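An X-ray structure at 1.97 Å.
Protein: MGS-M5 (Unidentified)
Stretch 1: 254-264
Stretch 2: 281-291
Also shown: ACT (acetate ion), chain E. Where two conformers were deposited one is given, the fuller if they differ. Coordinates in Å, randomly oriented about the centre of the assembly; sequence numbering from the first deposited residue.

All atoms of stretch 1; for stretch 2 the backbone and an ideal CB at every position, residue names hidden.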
# COMPACT_ATOMS: atom_id res chain seq x y z
N PRO A 254 -16.09 -6.46 15.41
CA PRO A 254 -17.44 -6.46 15.95
C PRO A 254 -18.38 -6.19 14.79
O PRO A 254 -18.21 -5.18 14.10
CB PRO A 254 -17.42 -5.35 16.98
CG PRO A 254 -16.34 -4.38 16.48
CD PRO A 254 -15.32 -5.26 15.77
N ILE A 255 -19.30 -7.12 14.54
CA ILE A 255 -20.25 -7.01 13.43
C ILE A 255 -21.56 -7.57 13.89
O ILE A 255 -21.61 -8.20 14.95
CB ILE A 255 -19.77 -7.79 12.18
CG1 ILE A 255 -19.26 -9.18 12.60
CG2 ILE A 255 -18.58 -7.10 11.55
CD1 ILE A 255 -19.19 -10.17 11.43
N SER A 256 -22.62 -7.34 13.11
CA SER A 256 -23.92 -7.96 13.35
C SER A 256 -23.87 -9.44 13.00
O SER A 256 -23.66 -9.79 11.84
CB SER A 256 -25.03 -7.30 12.53
OG SER A 256 -25.20 -5.92 12.84
N VAL A 257 -24.12 -10.31 13.99
CA VAL A 257 -24.11 -11.76 13.77
C VAL A 257 -25.21 -12.39 14.57
O VAL A 257 -25.71 -11.79 15.55
CB VAL A 257 -22.77 -12.41 14.21
CG1 VAL A 257 -21.69 -12.10 13.20
CG2 VAL A 257 -22.37 -11.92 15.62
N LEU A 258 -25.60 -13.59 14.18
CA LEU A 258 -26.68 -14.29 14.87
C LEU A 258 -26.13 -14.82 16.19
O LEU A 258 -25.25 -15.70 16.18
CB LEU A 258 -27.22 -15.43 14.02
CG LEU A 258 -28.42 -16.18 14.65
CD1 LEU A 258 -29.72 -15.27 14.62
CD2 LEU A 258 -28.68 -17.54 13.96
N ASN A 259 -26.66 -14.34 17.32
CA ASN A 259 -26.14 -14.80 18.62
C ASN A 259 -26.18 -16.32 18.73
O ASN A 259 -25.14 -16.97 18.93
CB ASN A 259 -26.91 -14.21 19.79
CG ASN A 259 -26.37 -14.73 21.15
OD1 ASN A 259 -25.17 -14.74 21.36
ND2 ASN A 259 -27.25 -15.21 22.01
N ASN A 260 -27.38 -16.88 18.61
CA ASN A 260 -27.50 -18.34 18.49
C ASN A 260 -26.90 -19.06 19.71
O ASN A 260 -26.26 -20.10 19.57
CB ASN A 260 -26.82 -18.82 17.20
CG ASN A 260 -27.22 -20.24 16.78
OD1 ASN A 260 -28.32 -20.66 17.01
ND2 ASN A 260 -26.30 -20.95 16.15
N GLY A 261 -27.11 -18.51 20.90
CA GLY A 261 -26.68 -19.23 22.10
C GLY A 261 -25.24 -18.93 22.53
O GLY A 261 -24.79 -19.37 23.57
N VAL A 262 -24.50 -18.14 21.76
CA VAL A 262 -23.13 -17.88 22.18
C VAL A 262 -23.13 -17.04 23.45
O VAL A 262 -22.54 -17.45 24.45
CB VAL A 262 -22.28 -17.20 21.11
CG1 VAL A 262 -20.91 -16.83 21.72
CG2 VAL A 262 -22.09 -18.14 19.91
N TYR A 263 -23.84 -15.90 23.45
CA TYR A 263 -24.00 -15.11 24.66
C TYR A 263 -25.33 -15.51 25.32
O TYR A 263 -26.19 -16.16 24.68
CB TYR A 263 -23.93 -13.59 24.33
CG TYR A 263 -22.51 -13.10 24.03
CD1 TYR A 263 -21.91 -13.35 22.78
CD2 TYR A 263 -21.76 -12.41 24.99
CE1 TYR A 263 -20.62 -12.93 22.50
CE2 TYR A 263 -20.46 -11.96 24.72
CZ TYR A 263 -19.88 -12.23 23.47
OH TYR A 263 -18.59 -11.81 23.19
N ASP A 264 -25.56 -15.19 26.59
CA ASP A 264 -26.82 -15.74 27.11
C ASP A 264 -28.04 -14.85 26.86
O ASP A 264 -29.12 -15.14 27.33
CB ASP A 264 -26.70 -16.12 28.59
CG ASP A 264 -26.10 -15.05 29.40
OD1 ASP A 264 -26.39 -13.87 29.10
OD2 ASP A 264 -25.32 -15.38 30.32
N UNK A 281 -16.59 -16.51 5.55
CA UNK A 281 -17.57 -15.74 6.33
C UNK A 281 -17.24 -15.76 7.83
O UNK A 281 -16.09 -15.59 8.20
CB UNK A 281 -18.98 -16.29 6.10
N UNK A 282 -18.21 -16.04 8.69
CA UNK A 282 -17.99 -16.00 10.13
C UNK A 282 -17.47 -17.36 10.63
O UNK A 282 -18.19 -18.34 10.62
CB UNK A 282 -19.28 -15.62 10.85
N UNK A 283 -16.22 -17.42 11.07
CA UNK A 283 -15.68 -18.68 11.57
C UNK A 283 -16.32 -19.04 12.92
O UNK A 283 -16.81 -20.15 13.13
CB UNK A 283 -14.16 -18.59 11.71
N UNK A 284 -16.36 -18.09 13.84
CA UNK A 284 -17.13 -18.24 15.08
C UNK A 284 -17.27 -16.87 15.71
O UNK A 284 -16.54 -15.94 15.37
CB UNK A 284 -16.46 -19.22 16.05
N UNK A 285 -18.19 -16.75 16.66
CA UNK A 285 -18.34 -15.53 17.43
C UNK A 285 -17.43 -15.62 18.63
O UNK A 285 -17.36 -16.65 19.29
CB UNK A 285 -19.79 -15.30 17.85
N UNK A 286 -16.73 -14.54 18.95
CA UNK A 286 -15.84 -14.62 20.09
C UNK A 286 -16.66 -14.37 21.35
O UNK A 286 -17.41 -13.37 21.43
CB UNK A 286 -14.69 -13.62 19.97
N UNK A 287 -16.53 -15.24 22.33
CA UNK A 287 -17.29 -15.07 23.56
C UNK A 287 -16.44 -14.36 24.60
O UNK A 287 -15.49 -14.92 25.09
CB UNK A 287 -17.77 -16.42 24.09
N UNK A 288 -16.77 -13.11 24.92
CA UNK A 288 -16.08 -12.40 25.99
C UNK A 288 -16.72 -12.70 27.33
O UNK A 288 -17.94 -12.90 27.39
CB UNK A 288 -16.08 -10.89 25.73
N UNK A 289 -15.93 -12.68 28.40
CA UNK A 289 -16.49 -12.71 29.77
C UNK A 289 -16.99 -11.30 30.09
O UNK A 289 -16.19 -10.40 30.32
CB UNK A 289 -15.45 -13.17 30.80
N UNK A 290 -18.30 -11.10 30.12
CA UNK A 290 -18.85 -9.76 30.37
C UNK A 290 -19.05 -9.60 31.84
O UNK A 290 -19.32 -10.59 32.52
CB UNK A 290 -20.16 -9.53 29.62
N UNK A 291 -18.97 -8.37 32.37
CA UNK A 291 -19.31 -8.21 33.78
C UNK A 291 -20.83 -8.09 33.90
O UNK A 291 -21.54 -8.10 32.90
CB UNK A 291 -18.61 -6.99 34.38
C ACT E . -11.58 -16.65 20.85
O ACT E . -11.49 -16.61 22.11
OXT ACT E . -12.58 -17.26 20.38
CH3 ACT E . -10.55 -16.08 19.92

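Position 281 lies beyond the reach of stretch 1, so only its backbone speaks. A phi of 107° with psi of -132° favours a residue without a CB, and the deposited residue is glycine, Gly-281.

At position 282 the CA-to-CB bond points toward stretch 1, and the ideal CB lies 4.9 Å from Val-257 CG1 and 5.5 Å from Ile-255 CD1. Two aliphatic groups with a gap of this size call for a small or medium apolar side chain; valine, isoleucine or leucine would all suit. The residue is Val-282, in the t rotamer, whose CG2 reaches Val-257 CG1 at 4.0 Å and Ile-255 CD1 at 4.2 Å.

Positions 283 and 284 find nothing of stretch 1 within 5.5 Å of their ideal CB atoms, so stretch 1 sets little restriction on either. At 284, however, the acetate lies on the side to which CB points, and a donor long enough to reach it would be well placed. The residues are His-283 and His-284. Their rings are joined by a hydrogen bond between His-283 ND1 and His-284 ND1 (2.8 Å), while His-284 NE2 donates to acetate OXT at 2.7 Å, near the plane of the ring.

Position 285 points squarely toward stretch 1. Its ideal CB is 4.2 Å from Val-262 CG2, 4.8 Å from Val-257 CG2 and 5.3 Å from Tyr-263 CE1, a largely apolar setting that favours a branched or long aliphatic chain. Ile-285 (chi1 m, chi2 t) fills it: CD1 packs on Val-257 CG2 at 3.6 Å and extends to Leu-258 O at 3.2 Å, whereas CG2 meets Val-262 CG1 at 4.0 Å and, near the plane of the aromatic ring, Tyr-263 CE1 at 3.9 Å.

Position 286 turns its CB away, leaving the side chain loosely specified; the backbone makes the contact. The residue is Val-286, whose O accepts a hydrogen bond from Tyr-263 OH at 2.6 Å.

At position 287 CB points sideways, 4.0 Å from Val-262 CG1 and 4.7 Å from Tyr-263 CZ. A long chain with an aliphatic stem could lie across the tyrosine, and its end might be polar. Lys-287 does this: its CD sits over one ring face, 3.6 Å from the centroid of Tyr-263, in a CH-pi contact. Its NZ then donates to the backbone O of position 288 at 2.9 Å and to a water, 3.2 Å from NZ to the water O, which in turn makes a weak bond to Asp-264 OD2 (3.4 Å from the water O).

Position 288 has its ideal CB 3.7 Å from Tyr-263 OH, and several apolar chains would be tolerated. Leu-288 is found; its N donates to Tyr-263 OH at 2.8 Å, so the hydroxyl both gives and receives.

Position 289 points away and is unconstrained by stretch 1; it is Lys-289. Position 290 points toward the tyrosine, favouring an apolar chain, and Leu-290 brings CD1 to 3.9 Å from Tyr-263 CE2. Position 291, out of reach, precedes a helix, where Ser, Thr, Asp or Asn commonly cap; Asn-291 does so.

Stretch 2 281-291: GVHHIVKLKLN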
# COMPACT_ATOMS: atom_id res chain seq x y z
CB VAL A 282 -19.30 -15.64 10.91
CG1 VAL A 282 -19.01 -15.61 12.41
CG2 VAL A 282 -19.77 -14.26 10.45
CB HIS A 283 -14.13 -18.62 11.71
CG HIS A 283 -13.56 -19.90 12.23
ND1 HIS A 283 -13.41 -20.14 13.58
CD2 HIS A 283 -13.16 -21.02 11.60
CE1 HIS A 283 -12.96 -21.37 13.76
NE2 HIS A 283 -12.78 -21.92 12.57
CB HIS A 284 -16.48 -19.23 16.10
CG HIS A 284 -15.16 -18.76 16.67
ND1 HIS A 284 -13.95 -18.93 16.02
CD2 HIS A 284 -14.85 -18.20 17.87
CE1 HIS A 284 -12.96 -18.50 16.78
NE2 HIS A 284 -13.48 -18.04 17.91
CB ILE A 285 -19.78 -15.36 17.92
CG1 ILE A 285 -20.69 -15.23 16.69
CG2 ILE A 285 -19.90 -14.13 18.91
CD1 ILE A 285 -22.19 -15.20 17.11
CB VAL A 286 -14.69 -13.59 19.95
CG1 VAL A 286 -13.83 -13.57 21.22
CG2 VAL A 286 -13.83 -13.94 18.68
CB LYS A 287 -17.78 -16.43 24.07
CG LYS A 287 -18.46 -16.42 25.43
CD LYS A 287 -19.62 -15.46 25.47
CE LYS A 287 -20.41 -15.67 26.78
NZ LYS A 287 -19.70 -15.07 27.97
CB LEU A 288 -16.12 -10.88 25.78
CG LEU A 288 -15.55 -10.45 24.42
CD1 LEU A 288 -15.90 -8.94 24.22
CD2 LEU A 288 -14.00 -10.71 24.40
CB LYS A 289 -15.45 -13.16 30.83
CG LYS A 289 -15.08 -14.65 30.86
CD LYS A 289 -14.38 -15.00 32.22
CE LYS A 289 -14.48 -16.49 32.60
NZ LYS A 289 -13.43 -17.41 32.04
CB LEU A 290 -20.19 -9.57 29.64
CG LEU A 290 -20.10 -9.67 28.14
CD1 LEU A 290 -21.50 -9.35 27.49
CD2 LEU A 290 -19.01 -8.78 27.56
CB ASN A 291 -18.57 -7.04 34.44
CG ASN A 291 -18.94 -5.68 33.87
OD1 ASN A 291 -19.97 -5.51 33.25
ND2 ASN A 291 -18.06 -4.69 34.08
O HOH W 1 -21.97 -15.03 30.23
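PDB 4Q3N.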